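Local coordinates for hypothetical protein PH1789 (Pyrococcus horikoshii, PDB 1WR2) that is of unknown function but contains an ATP-grasp domain, placing it in a large superfamily of multi-subdomain alpha/beta proteins, at residues V6-E11 with A25-K30. Sequence-based numbering, arbitrary orientation.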
loop_
_atom_site.group_PDB
_atom_site.type_symbol
_atom_site.label_atom_id
_atom_site.label_comp_id
_atom_site.label_asym_id
_atom_site.label_seq_id
_atom_site.Cartn_x
_atom_site.Cartn_y
_atom_site.Cartn_z
ATOM N N VAL A 6 4.808 5.237 15.458
ATOM C CA VAL A 6 5.903 6.157 15.745
ATOM C C VAL A 6 7.214 5.390 15.879
ATOM O O VAL A 6 8.288 5.909 15.578
ATOM C CB VAL A 6 5.647 6.943 17.061
ATOM C CG1 VAL A 6 6.844 7.830 17.383
ATOM C CG2 VAL A 6 4.391 7.790 16.928
ATOM N N ARG A 7 7.111 4.145 16.326
ATOM C CA ARG A 7 8.278 3.294 16.517
ATOM C C ARG A 7 8.895 2.936 15.167
ATOM O O ARG A 7 10.085 3.158 14.934
ATOM C CB ARG A 7 7.872 2.016 17.250
ATOM C CG ARG A 7 9.009 1.330 18.000
ATOM C CD ARG A 7 8.863 -0.177 17.925
ATOM N NE ARG A 7 9.295 -0.673 16.620
ATOM C CZ ARG A 7 8.991 -1.871 16.132
ATOM N NH1 ARG A 7 8.242 -2.705 16.837
ATOM N NH2 ARG A 7 9.445 -2.235 14.940
ATOM N N VAL A 8 8.075 2.384 14.279
ATOM C CA VAL A 8 8.542 2.002 12.955
ATOM C C VAL A 8 9.067 3.234 12.225
ATOM O O VAL A 8 10.104 3.177 11.564
ATOM C CB VAL A 8 7.404 1.351 12.134
ATOM C CG1 VAL A 8 7.948 0.814 10.820
ATOM C CG2 VAL A 8 6.763 0.229 12.938
ATOM N N ILE A 9 8.357 4.351 12.352
ATOM C CA ILE A 9 8.776 5.592 11.706
ATOM C C ILE A 9 10.135 6.058 12.232
ATOM O O ILE A 9 11.063 6.301 11.455
ATOM C CB ILE A 9 7.733 6.712 11.922
ATOM C CG1 ILE A 9 6.470 6.405 11.111
ATOM C CG2 ILE A 9 8.312 8.050 11.509
ATOM C CD1 ILE A 9 5.342 7.395 11.317
ATOM N N GLU A 10 10.255 6.183 13.551
ATOM C CA GLU A 10 11.511 6.615 14.161
ATOM C C GLU A 10 12.670 5.742 13.688
ATOM O O GLU A 10 13.722 6.243 13.280
ATOM C CB GLU A 10 11.419 6.545 15.690
ATOM C CG GLU A 10 10.648 7.683 16.348
ATOM C CD GLU A 10 11.215 9.056 16.007
ATOM O OE1 GLU A 10 12.451 9.178 15.862
ATOM O OE2 GLU A 10 10.425 10.019 15.897
ATOM N N GLU A 11 12.463 4.430 13.748
ATOM C CA GLU A 11 13.472 3.458 13.340
ATOM C C GLU A 11 14.019 3.760 11.948
ATOM O O GLU A 11 15.232 3.729 11.724
ATOM C CB GLU A 11 12.867 2.052 13.379
ATOM C CG GLU A 11 13.857 0.921 13.129
ATOM C CD GLU A 11 13.265 -0.452 13.427
ATOM O OE1 GLU A 11 13.975 -1.463 13.233
ATOM O OE2 GLU A 11 12.091 -0.519 13.856
ATOM N N ALA A 25 5.811 0.550 5.621
ATOM C CA ALA A 25 4.622 1.379 5.439
ATOM C C ALA A 25 3.411 0.626 5.990
ATOM O O ALA A 25 2.627 1.170 6.772
ATOM C CB ALA A 25 4.419 1.684 3.955
ATOM N N LYS A 26 3.268 -0.633 5.591
ATOM C CA LYS A 26 2.139 -1.441 6.040
ATOM C C LYS A 26 2.068 -1.636 7.550
ATOM O O LYS A 26 0.981 -1.803 8.105
ATOM C CB LYS A 26 2.134 -2.778 5.313
ATOM C CG LYS A 26 1.704 -2.630 3.864
ATOM C CD LYS A 26 1.832 -3.937 3.118
ATOM C CE LYS A 26 1.274 -3.832 1.711
ATOM N NZ LYS A 26 1.481 -5.127 0.990
ATOM N N GLN A 27 3.215 -1.618 8.215
ATOM C CA GLN A 27 3.239 -1.732 9.665
ATOM C C GLN A 27 2.548 -0.484 10.216
ATOM O O GLN A 27 1.793 -0.555 11.180
ATOM C CB GLN A 27 4.679 -1.799 10.175
ATOM C CG GLN A 27 5.330 -3.171 10.036
ATOM C CD GLN A 27 6.804 -3.147 10.399
ATOM O OE1 GLN A 27 7.652 -2.770 9.586
ATOM N NE2 GLN A 27 7.116 -3.529 11.631
ATOM N N VAL A 28 2.814 0.665 9.599
ATOM C CA VAL A 28 2.183 1.904 10.041
ATOM C C VAL A 28 0.675 1.792 9.816
ATOM O O VAL A 28 -0.128 2.149 10.683
ATOM C CB VAL A 28 2.720 3.115 9.256
ATOM C CG1 VAL A 28 1.948 4.370 9.641
ATOM C CG2 VAL A 28 4.202 3.299 9.541
ATOM N N LEU A 29 0.296 1.276 8.653
ATOM C CA LEU A 29 -1.106 1.122 8.313
ATOM C C LEU A 29 -1.828 0.184 9.277
ATOM O O LEU A 29 -2.903 0.517 9.777
ATOM C CB LEU A 29 -1.248 0.627 6.871
ATOM C CG LEU A 29 -0.604 1.522 5.796
ATOM C CD1 LEU A 29 -0.928 0.974 4.411
ATOM C CD2 LEU A 29 -1.120 2.942 5.912
ATOM N N LYS A 30 -1.239 -0.978 9.550
ATOM C CA LYS A 30 -1.855 -1.930 10.467
ATOM C C LYS A 30 -2.037 -1.349 11.869
ATOM O O LYS A 30 -3.031 -1.634 12.540
ATOM C CB LYS A 30 -1.019 -3.216 10.550
ATOM C CG LYS A 30 -1.106 -4.089 9.306
ATOM C CD LYS A 30 -0.398 -5.430 9.485
ATOM C CE LYS A 30 1.099 -5.260 9.654
ATOM N NZ LYS A 30 1.775 -6.583 9.733
#
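Segments 6-11 and 25-30, whose short helical axes approach to 9.2 Å, run nearly antiparallel at 159°; the closest CA pair is Val-8 and Val-28, 7.0 Å apart. Val-8 is directed toward the other helix and spreads both methyls against Gln-27, the two side chains crossing at about a right angle. CG2 of Val-8 reaches CB of Gln-27 at 4.0 Å, while its CG1 sits over the flat face of the Gln-27 amide, 4.1 Å from CD. Beyond CG the glutamine runs extended (chi2 173°), which carries the amide across the valine methyls; at this partly exposed place an amide suits, able to pack flat on a methyl yet still meet solvent. Deeper in, CG1 of Ile-9 meets CG2 of Val-28 at 4.2 Å, beta-branched, compact side chains suited to a buried interface and also crossing at about a right angle. This antiparallel helix pair, linked through the short strand 19-20, packs on the antiparallel sheet of the ATP-grasp fold: Ile-9 rests on Leu-234 and Val-28 on Ile-232 of strand 225-234, and Met-20 touches both Val-8 and Val-28. On the exposed flank, Arg-7 folds along its own helix, where NH2 makes a weak, salt-bridging hydrogen bond to OE2 of Glu-11 (3.3 Å), one turn on; its long chain lets the charge stay at the surface beside Gln-27.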